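Local coordinates for pyridoxamine 5'-phosphate oxidase-related, FMN-binding protein (Paracoccus denitrificans, PDB 6VNA) that probably acts as a noncanonical heme oxygenase that degrades c-type heme, and belongs to the pyridoxamine 5'-phosphate oxidase-like family, at residues M88-A102 / R129-G143. Numbering follows the deposited sequence.
Sequences MTHARLSILGRAVPA and RFWRIEPVSGLLNAG
A long antiparallel strand pairing, interrupted by a classic beta bulge, joins strand 92-101 to strands 129-135 and 137-141. At the bulge Val136 and Ser137 both face Leu96. Leu96 O accepts from Val136 N at 3.0 Å and, weakly, from Ser137 N. Here the partner chain turns a corner, so the long strand pairs with both of its arms. Gly97 lies beside the turn; a CB would clash with Ile133 CG2.

At one end Arg92 and Asn141 pair through both backbone N-H groups. Their side chains run side by side, guanidinium and amide planes 26° apart and stacked, with Asn141 ND2 over one guanidinium face. Arg92 NH1 donates to Met88 O at 2.7 Å, from above that carbonyl plane, and to His90 O at 2.9 Å. With CG anti to the backbone N (chi1 -176°), the Asn141 amide lies alongside the guanidinium, and its OD1 accepts from Gly143 N in an Asx turn. A leucine in place of Arg92 would probably leave Met88 O and His90 O without this shared donor and the Asn141 amide without its stacking partner.

Beyond the bulge, Arg98 NH1 forms a salt bridge with Glu134 OE1 at 2.7 Å, the guanidinium and carboxylate planes 51° apart. On the other face of the sheet, Pro101 CG sits over the Trp131 six-membered ring, a CH-pi contact 4.3 Å from its centroid. Ala99 CB touches Trp131 CE3 at 3.5 Å.

Ser94 OG hydrogen-bonds to Val41 O of the second subunit. The curled antiparallel sheet is consistent with the split-barrel fold of FMN-binding pyridoxamine 5'-phosphate oxidase relatives.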
ATOM      1  N   MET A  88      10.515  -5.668  -8.354  1.00 51.49           N
ATOM      2  CA  MET A  88      11.457  -5.212  -7.297  1.00 54.22           C
ATOM      3  C   MET A  88      12.508  -4.249  -7.849  1.00 52.57           C
ATOM      4  O   MET A  88      13.237  -3.680  -7.020  1.00 58.44           O
ATOM      5  CB  MET A  88      12.194  -6.389  -6.635  1.00 55.97           C
ATOM      6  CG  MET A  88      11.263  -7.435  -6.017  1.00 62.12           C
ATOM      7  SD  MET A  88      10.067  -6.755  -4.824  1.00 56.95           S
ATOM      8  CE  MET A  88      11.203  -6.038  -3.639  1.00 51.06           C
ATOM      9  N   THR A  89      12.633  -4.096  -9.167  1.00 52.83           N
ATOM     10  CA  THR A  89      13.543  -3.087  -9.784  1.00 53.64           C
ATOM     11  C   THR A  89      12.762  -1.821 -10.167  1.00 49.43           C
ATOM     12  O   THR A  89      13.382  -0.896 -10.657  1.00 55.03           O
ATOM     13  CB  THR A  89      14.273  -3.637 -11.017  1.00 52.92           C
ATOM     14  OG1 THR A  89      13.320  -3.745 -12.071  1.00 53.67           O
ATOM     15  CG2 THR A  89      14.929  -4.978 -10.768  1.00 52.47           C
ATOM     16  N   HIS A  90      11.446  -1.784  -9.993  1.00 50.06           N
ATOM     17  CA  HIS A  90      10.627  -0.574 -10.258  1.00 50.98           C
ATOM     18  C   HIS A  90      10.910   0.450  -9.165  1.00 52.78           C
ATOM     19  O   HIS A  90      11.136   0.027  -8.007  1.00 55.51           O
ATOM     20  CB  HIS A  90       9.137  -0.895 -10.266  1.00 54.57           C
ATOM     21  CG  HIS A  90       8.709  -1.879 -11.303  1.00 61.40           C
ATOM     22  ND1 HIS A  90       7.376  -2.229 -11.478  1.00 63.55           N
ATOM     23  CD2 HIS A  90       9.405  -2.557 -12.238  1.00 64.90           C
ATOM     24  CE1 HIS A  90       7.279  -3.101 -12.456  1.00 68.82           C
ATOM     25  NE2 HIS A  90       8.509  -3.314 -12.943  1.00 70.31           N
ATOM     26  N   ALA A  91      10.915   1.735  -9.522  1.00 47.16           N
ATOM     27  CA  ALA A  91      11.064   2.852  -8.567  1.00 44.68           C
ATOM     28  C   ALA A  91       9.759   2.947  -7.772  1.00 43.76           C
ATOM     29  O   ALA A  91       8.655   2.759  -8.376  1.00 48.25           O
ATOM     30  CB  ALA A  91      11.386   4.141  -9.286  1.00 43.17           C
ATOM     31  N   ARG A  92       9.853   3.252  -6.483  1.00 40.45           N
ATOM     32  CA  ARG A  92       8.660   3.294  -5.605  1.00 40.16           C
ATOM     33  C   ARG A  92       8.916   4.132  -4.363  1.00 38.35           C
ATOM     34  O   ARG A  92      10.028   4.088  -3.775  1.00 38.71           O
ATOM     35  CB  ARG A  92       8.277   1.882  -5.180  1.00 43.64           C
ATOM     36  CG  ARG A  92       9.412   1.164  -4.475  1.00 44.48           C
ATOM     37  CD  ARG A  92       9.411  -0.260  -4.964  1.00 49.73           C
ATOM     38  NE  ARG A  92      10.234  -1.139  -4.154  1.00 46.68           N
ATOM     39  CZ  ARG A  92      11.253  -1.854  -4.583  1.00 50.63           C
ATOM     40  NH1 ARG A  92      11.664  -1.797  -5.846  1.00 52.32           N
ATOM     41  NH2 ARG A  92      11.880  -2.620  -3.714  1.00 57.23           N
ATOM     42  N   LEU A  93       7.889   4.866  -3.980  1.00 41.65           N
ATOM     43  CA  LEU A  93       7.943   5.860  -2.886  1.00 42.30           C
ATOM     44  C   LEU A  93       6.940   5.428  -1.812  1.00 40.38           C
ATOM     45  O   LEU A  93       5.758   5.164  -2.193  1.00 39.55           O
ATOM     46  CB  LEU A  93       7.584   7.222  -3.490  1.00 41.70           C
ATOM     47  CG  LEU A  93       7.465   8.333  -2.458  1.00 42.84           C
ATOM     48  CD1 LEU A  93       8.814   8.558  -1.788  1.00 41.48           C
ATOM     49  CD2 LEU A  93       6.919   9.605  -3.102  1.00 46.76           C
ATOM     50  N   SER A  94       7.406   5.286  -0.566  1.00 41.45           N
ATOM     51  CA  SER A  94       6.579   5.033   0.646  1.00 43.52           C
ATOM     52  C   SER A  94       6.371   6.365   1.345  1.00 47.22           C
ATOM     53  O   SER A  94       7.378   6.981   1.719  1.00 48.13           O
ATOM     54  CB  SER A  94       7.220   4.093   1.626  1.00 42.28           C
ATOM     55  OG  SER A  94       7.299   2.784   1.105  1.00 45.75           O
ATOM     56  N   ILE A  95       5.126   6.764   1.554  1.00 47.18           N
ATOM     57  CA  ILE A  95       4.821   7.984   2.348  1.00 51.24           C
ATOM     58  C   ILE A  95       4.104   7.580   3.635  1.00 47.54           C
ATOM     59  O   ILE A  95       3.257   6.700   3.567  1.00 44.59           O
ATOM     60  CB  ILE A  95       4.003   8.954   1.494  1.00 50.59           C
ATOM     61  CG1 ILE A  95       4.851   9.428   0.318  1.00 50.11           C
ATOM     62  CG2 ILE A  95       3.469  10.103   2.332  1.00 51.34           C
ATOM     63  CD1 ILE A  95       4.103  10.314  -0.628  1.00 54.00           C
ATOM     64  N   LEU A  96       4.503   8.197   4.747  1.00 53.81           N
ATOM     65  CA  LEU A  96       3.772   8.229   6.040  1.00 52.72           C
ATOM     66  C   LEU A  96       3.071   9.589   6.107  1.00 50.43           C
ATOM     67  O   LEU A  96       3.750  10.594   5.925  1.00 47.89           O
ATOM     68  CB  LEU A  96       4.748   8.059   7.209  1.00 50.59           C
ATOM     69  CG  LEU A  96       5.547   6.755   7.297  1.00 53.17           C
ATOM     70  CD1 LEU A  96       6.424   6.743   8.541  1.00 48.60           C
ATOM     71  CD2 LEU A  96       4.659   5.526   7.300  1.00 55.88           C
ATOM     72  N   GLY A  97       1.754   9.603   6.320  1.00 49.15           N
ATOM     73  CA  GLY A  97       0.958  10.837   6.257  1.00 53.19           C
ATOM     74  C   GLY A  97      -0.212  10.795   7.214  1.00 53.15           C
ATOM     75  O   GLY A  97      -0.367   9.755   7.914  1.00 47.42           O
ATOM     76  N   ARG A  98      -0.995  11.881   7.229  1.00 52.28           N
ATOM     77  CA  ARG A  98      -2.296  11.974   7.930  1.00 59.86           C
ATOM     78  C   ARG A  98      -3.367  12.389   6.913  1.00 53.18           C
ATOM     79  O   ARG A  98      -3.161  13.357   6.189  1.00 59.52           O
ATOM     80  CB  ARG A  98      -2.189  12.890   9.158  1.00 71.96           C
ATOM     81  CG  ARG A  98      -1.673  14.303   8.905  1.00 92.94           C
ATOM     82  CD  ARG A  98      -0.169  14.481   9.114  1.00108.74           C
ATOM     83  NE  ARG A  98       0.217  15.633   9.937  1.00110.92           N
ATOM     84  CZ  ARG A  98       0.237  16.910   9.544  1.00110.60           C
ATOM     85  NH1 ARG A  98      -0.136  17.256   8.322  1.00100.79           N
ATOM     86  NH2 ARG A  98       0.620  17.848  10.392  1.00118.35           N
ATOM     87  N   ALA A  99      -4.472  11.652   6.860  1.00 47.89           N
ATOM     88  CA  ALA A  99      -5.595  11.884   5.937  1.00 53.23           C
ATOM     89  C   ALA A  99      -6.441  13.041   6.465  1.00 57.85           C
ATOM     90  O   ALA A  99      -6.604  13.141   7.683  1.00 66.46           O
ATOM     91  CB  ALA A  99      -6.411  10.625   5.793  1.00 54.46           C
ATOM     92  N   VAL A 100      -6.950  13.870   5.561  1.00 56.94           N
ATOM     93  CA  VAL A 100      -7.803  15.057   5.847  1.00 61.76           C
ATOM     94  C   VAL A 100      -8.860  15.136   4.756  1.00 54.75           C
ATOM     95  O   VAL A 100      -8.512  15.241   3.595  1.00 60.10           O
ATOM     96  CB  VAL A 100      -6.972  16.354   5.890  1.00 67.37           C
ATOM     97  CG1 VAL A 100      -7.850  17.573   6.165  1.00 71.96           C
ATOM     98  CG2 VAL A 100      -5.835  16.259   6.896  1.00 67.51           C
ATOM     99  N   PRO A 101     -10.170  15.107   5.070  1.00 56.82           N
ATOM    100  CA  PRO A 101     -11.194  15.352   4.056  1.00 57.90           C
ATOM    101  C   PRO A 101     -10.872  16.637   3.281  1.00 62.36           C
ATOM    102  O   PRO A 101     -10.448  17.614   3.865  1.00 70.94           O
ATOM    103  CB  PRO A 101     -12.489  15.480   4.867  1.00 56.03           C
ATOM    104  CG  PRO A 101     -12.210  14.671   6.118  1.00 62.35           C
ATOM    105  CD  PRO A 101     -10.734  14.855   6.406  1.00 58.05           C
ATOM    106  N   ALA A 102     -11.015  16.587   1.965  1.00 70.61           N
ATOM    107  CA  ALA A 102     -10.646  17.693   1.064  1.00 74.92           C
ATOM    108  C   ALA A 102     -11.921  18.430   0.667  1.00 87.92           C
ATOM    109  O   ALA A 102     -12.945  17.755   0.375  1.00 69.78           O
ATOM    110  CB  ALA A 102      -9.913  17.158  -0.134  1.00 76.66           C
ATOM    111  N   ARG A 129     -15.531  10.314  -2.125  1.00 67.90           N
ATOM    112  CA  ARG A 129     -14.992  11.481  -1.394  1.00 66.99           C
ATOM    113  C   ARG A 129     -13.485  11.627  -1.588  1.00 60.38           C
ATOM    114  O   ARG A 129     -12.756  10.608  -1.527  1.00 49.91           O
ATOM    115  CB  ARG A 129     -15.199  11.306   0.108  1.00 82.36           C
ATOM    116  CG  ARG A 129     -16.617  11.530   0.599  1.00 94.29           C
ATOM    117  CD  ARG A 129     -16.566  11.407   2.112  1.00107.18           C
ATOM    118  NE  ARG A 129     -16.075  12.603   2.788  1.00100.01           N
ATOM    119  CZ  ARG A 129     -15.876  12.708   4.100  1.00 98.50           C
ATOM    120  NH1 ARG A 129     -16.111  11.689   4.917  1.00 89.19           N
ATOM    121  NH2 ARG A 129     -15.440  13.852   4.595  1.00103.08           N
ATOM    122  N   PHE A 130     -13.040  12.879  -1.650  1.00 56.33           N
ATOM    123  CA  PHE A 130     -11.613  13.254  -1.734  1.00 60.18           C
ATOM    124  C   PHE A 130     -11.045  13.377  -0.324  1.00 57.26           C
ATOM    125  O   PHE A 130     -11.697  14.019   0.515  1.00 62.72           O
ATOM    126  CB  PHE A 130     -11.433  14.556  -2.519  1.00 60.72           C
ATOM    127  CG  PHE A 130     -11.693  14.418  -3.994  1.00 64.27           C
ATOM    128  CD1 PHE A 130     -10.725  13.888  -4.838  1.00 71.33           C
ATOM    129  CD2 PHE A 130     -12.908  14.799  -4.535  1.00 66.58           C
ATOM    130  CE1 PHE A 130     -10.961  13.771  -6.199  1.00 69.95           C
ATOM    131  CE2 PHE A 130     -13.142  14.677  -5.896  1.00 74.27           C
ATOM    132  CZ  PHE A 130     -12.168  14.162  -6.725  1.00 73.46           C
ATOM    133  N   TRP A 131      -9.859  12.791  -0.123  1.00 55.50           N
ATOM    134  CA  TRP A 131      -8.974  12.922   1.067  1.00 55.16           C
ATOM    135  C   TRP A 131      -7.581  13.407   0.639  1.00 57.33           C
ATOM    136  O   TRP A 131      -6.970  12.729  -0.216  1.00 53.43           O
ATOM    137  CB  TRP A 131      -8.820  11.565   1.750  1.00 57.03           C
ATOM    138  CG  TRP A 131     -10.069  10.995   2.339  1.00 58.29           C
ATOM    139  CD1 TRP A 131     -11.098  10.361   1.704  1.00 59.04           C
ATOM    140  CD2 TRP A 131     -10.366  10.943   3.739  1.00 58.38           C
ATOM    141  NE1 TRP A 131     -12.036   9.948   2.619  1.00 57.99           N
ATOM    142  CE2 TRP A 131     -11.613  10.293   3.873  1.00 57.05           C
ATOM    143  CE3 TRP A 131      -9.699  11.405   4.879  1.00 58.99           C
ATOM    144  CZ2 TRP A 131     -12.206  10.087   5.113  1.00 57.96           C
ATOM    145  CZ3 TRP A 131     -10.291  11.208   6.106  1.00 62.91           C
ATOM    146  CH2 TRP A 131     -11.520  10.551   6.216  1.00 62.79           C
ATOM    147  N   ARG A 132      -7.070  14.480   1.249  1.00 51.60           N
ATOM    148  CA  ARG A 132      -5.646  14.875   1.152  1.00 54.30           C
ATOM    149  C   ARG A 132      -4.861  14.023   2.142  1.00 55.80           C
ATOM    150  O   ARG A 132      -5.289  13.925   3.292  1.00 58.07           O
ATOM    151  CB  ARG A 132      -5.447  16.357   1.477  1.00 54.71           C
ATOM    152  CG  ARG A 132      -5.997  17.295   0.415  1.00 59.96           C
ATOM    153  CD  ARG A 132      -6.057  18.729   0.909  1.00 63.56           C
ATOM    154  NE  ARG A 132      -4.775  19.209   1.400  1.00 63.35           N
ATOM    155  CZ  ARG A 132      -3.840  19.798   0.662  1.00 64.21           C
ATOM    156  NH1 ARG A 132      -4.012  19.973  -0.638  1.00 70.34           N
ATOM    157  NH2 ARG A 132      -2.716  20.194   1.228  1.00 66.19           N
ATOM    158  N   ILE A 133      -3.757  13.422   1.715  1.00 55.17           N
ATOM    159  CA  ILE A 133      -2.868  12.659   2.632  1.00 51.92           C
ATOM    160  C   ILE A 133      -1.601  13.483   2.778  1.00 56.53           C
ATOM    161  O   ILE A 133      -0.746  13.419   1.875  1.00 58.96           O
ATOM    162  CB  ILE A 133      -2.649  11.217   2.137  1.00 52.26           C
ATOM    163  CG1 ILE A 133      -3.990  10.488   2.059  1.00 54.49           C
ATOM    164  CG2 ILE A 133      -1.683  10.472   3.044  1.00 52.28           C
ATOM    165  CD1 ILE A 133      -3.973   9.272   1.212  1.00 63.95           C
ATOM    166  N   GLU A 134      -1.545  14.280   3.847  1.00 56.76           N
ATOM    167  CA  GLU A 134      -0.477  15.273   4.096  1.00 54.10           C
ATOM    168  C   GLU A 134       0.750  14.524   4.584  1.00 54.28           C
ATOM    169  O   GLU A 134       0.689  13.821   5.583  1.00 59.68           O
ATOM    170  CB  GLU A 134      -0.931  16.324   5.101  1.00 57.55           C
ATOM    171  CG  GLU A 134      -2.069  17.187   4.586  1.00 69.92           C
ATOM    172  CD  GLU A 134      -2.711  18.070   5.645  1.00 78.82           C
ATOM    173  OE1 GLU A 134      -2.313  17.952   6.823  1.00 85.07           O
ATOM    174  OE2 GLU A 134      -3.613  18.868   5.288  1.00 82.13           O
ATOM    175  N   PRO A 135       1.881  14.596   3.857  1.00 56.80           N
ATOM    176  CA  PRO A 135       3.061  13.833   4.234  1.00 57.76           C
ATOM    177  C   PRO A 135       3.776  14.405   5.458  1.00 56.49           C
ATOM    178  O   PRO A 135       3.886  15.600   5.579  1.00 56.83           O
ATOM    179  CB  PRO A 135       3.963  13.880   2.986  1.00 61.17           C
ATOM    180  CG  PRO A 135       3.498  15.104   2.221  1.00 61.95           C
ATOM    181  CD  PRO A 135       2.034  15.278   2.560  1.00 58.71           C
ATOM    182  N   VAL A 136       4.251  13.490   6.292  1.00 52.17           N
ATOM    183  CA  VAL A 136       5.199  13.717   7.411  1.00 57.15           C
ATOM    184  C   VAL A 136       6.592  13.275   6.951  1.00 58.76           C
ATOM    185  O   VAL A 136       7.525  14.082   7.091  1.00 65.52           O
ATOM    186  CB  VAL A 136       4.733  12.940   8.663  1.00 57.74           C
ATOM    187  CG1 VAL A 136       5.750  12.984   9.784  1.00 57.21           C
ATOM    188  CG2 VAL A 136       3.379  13.421   9.150  1.00 58.76           C
ATOM    189  N   SER A 137       6.722  12.037   6.442  1.00 54.44           N
ATOM    190  CA  SER A 137       8.006  11.423   6.015  1.00 51.02           C
ATOM    191  C   SER A 137       7.836  10.489   4.794  1.00 50.05           C
ATOM    192  O   SER A 137       6.692  10.148   4.416  1.00 47.63           O
ATOM    193  CB  SER A 137       8.647  10.704   7.173  1.00 51.48           C
ATOM    194  OG  SER A 137       8.074   9.419   7.352  1.00 55.91           O
ATOM    195  N   GLY A 138       8.952  10.094   4.185  1.00 50.34           N
ATOM    196  CA  GLY A 138       8.989   9.318   2.933  1.00 54.98           C
ATOM    197  C   GLY A 138      10.179   8.381   2.857  1.00 55.42           C
ATOM    198  O   GLY A 138      11.260   8.725   3.368  1.00 65.83           O
ATOM    199  N   LEU A 139      10.008   7.241   2.200  1.00 53.25           N
ATOM    200  CA  LEU A 139      11.119   6.320   1.848  1.00 55.29           C
ATOM    201  C   LEU A 139      11.160   6.160   0.318  1.00 52.49           C
ATOM    202  O   LEU A 139      10.152   5.720  -0.269  1.00 50.98           O
ATOM    203  CB  LEU A 139      10.865   4.995   2.574  1.00 57.51           C
ATOM    204  CG  LEU A 139      12.096   4.244   3.070  1.00 66.40           C
ATOM    205  CD1 LEU A 139      13.107   5.183   3.715  1.00 70.03           C
ATOM    206  CD2 LEU A 139      11.694   3.151   4.047  1.00 68.20           C
ATOM    207  N   LEU A 140      12.242   6.573  -0.337  1.00 51.40           N
ATOM    208  CA  LEU A 140      12.380   6.403  -1.809  1.00 50.65           C
ATOM    209  C   LEU A 140      13.217   5.162  -2.066  1.00 48.18           C
ATOM    210  O   LEU A 140      14.358   5.101  -1.574  1.00 49.57           O
ATOM    211  CB  LEU A 140      13.050   7.606  -2.486  1.00 50.64           C
ATOM    212  CG  LEU A 140      13.237   7.472  -4.005  1.00 55.48           C
ATOM    213  CD1 LEU A 140      11.902   7.270  -4.731  1.00 51.83           C
ATOM    214  CD2 LEU A 140      13.942   8.695  -4.573  1.00 59.07           C
ATOM    215  N   ASN A 141      12.700   4.252  -2.878  1.00 48.00           N
ATOM    216  CA  ASN A 141      13.496   3.109  -3.375  1.00 49.05           C
ATOM    217  C   ASN A 141      13.585   3.240  -4.903  1.00 47.84           C
ATOM    218  O   ASN A 141      12.550   3.134  -5.555  1.00 50.02           O
ATOM    219  CB  ASN A 141      12.918   1.805  -2.850  1.00 46.08           C
ATOM    220  CG  ASN A 141      13.779   0.644  -3.265  1.00 53.95           C
ATOM    221  OD1 ASN A 141      14.383   0.685  -4.340  1.00 56.17           O
ATOM    222  ND2 ASN A 141      13.828  -0.385  -2.432  1.00 54.19           N
ATOM    223  N   ALA A 142      14.783   3.483  -5.439  1.00 54.80           N
ATOM    224  CA  ALA A 142      15.038   3.862  -6.855  1.00 57.50           C
ATOM    225  C   ALA A 142      15.000   2.629  -7.758  1.00 62.67           C
ATOM    226  O   ALA A 142      14.916   2.813  -8.992  1.00 68.42           O
ATOM    227  CB  ALA A 142      16.363   4.566  -6.991  1.00 54.71           C
ATOM    228  N   GLY A 143      15.060   1.434  -7.167  1.00 59.10           N
ATOM    229  CA  GLY A 143      14.955   0.155  -7.892  1.00 58.61           C
ATOM    230  C   GLY A 143      16.157  -0.721  -7.628  1.00 59.90           C
ATOM    231  O   GLY A 143      16.097  -1.904  -7.984  1.00 56.40           O
TER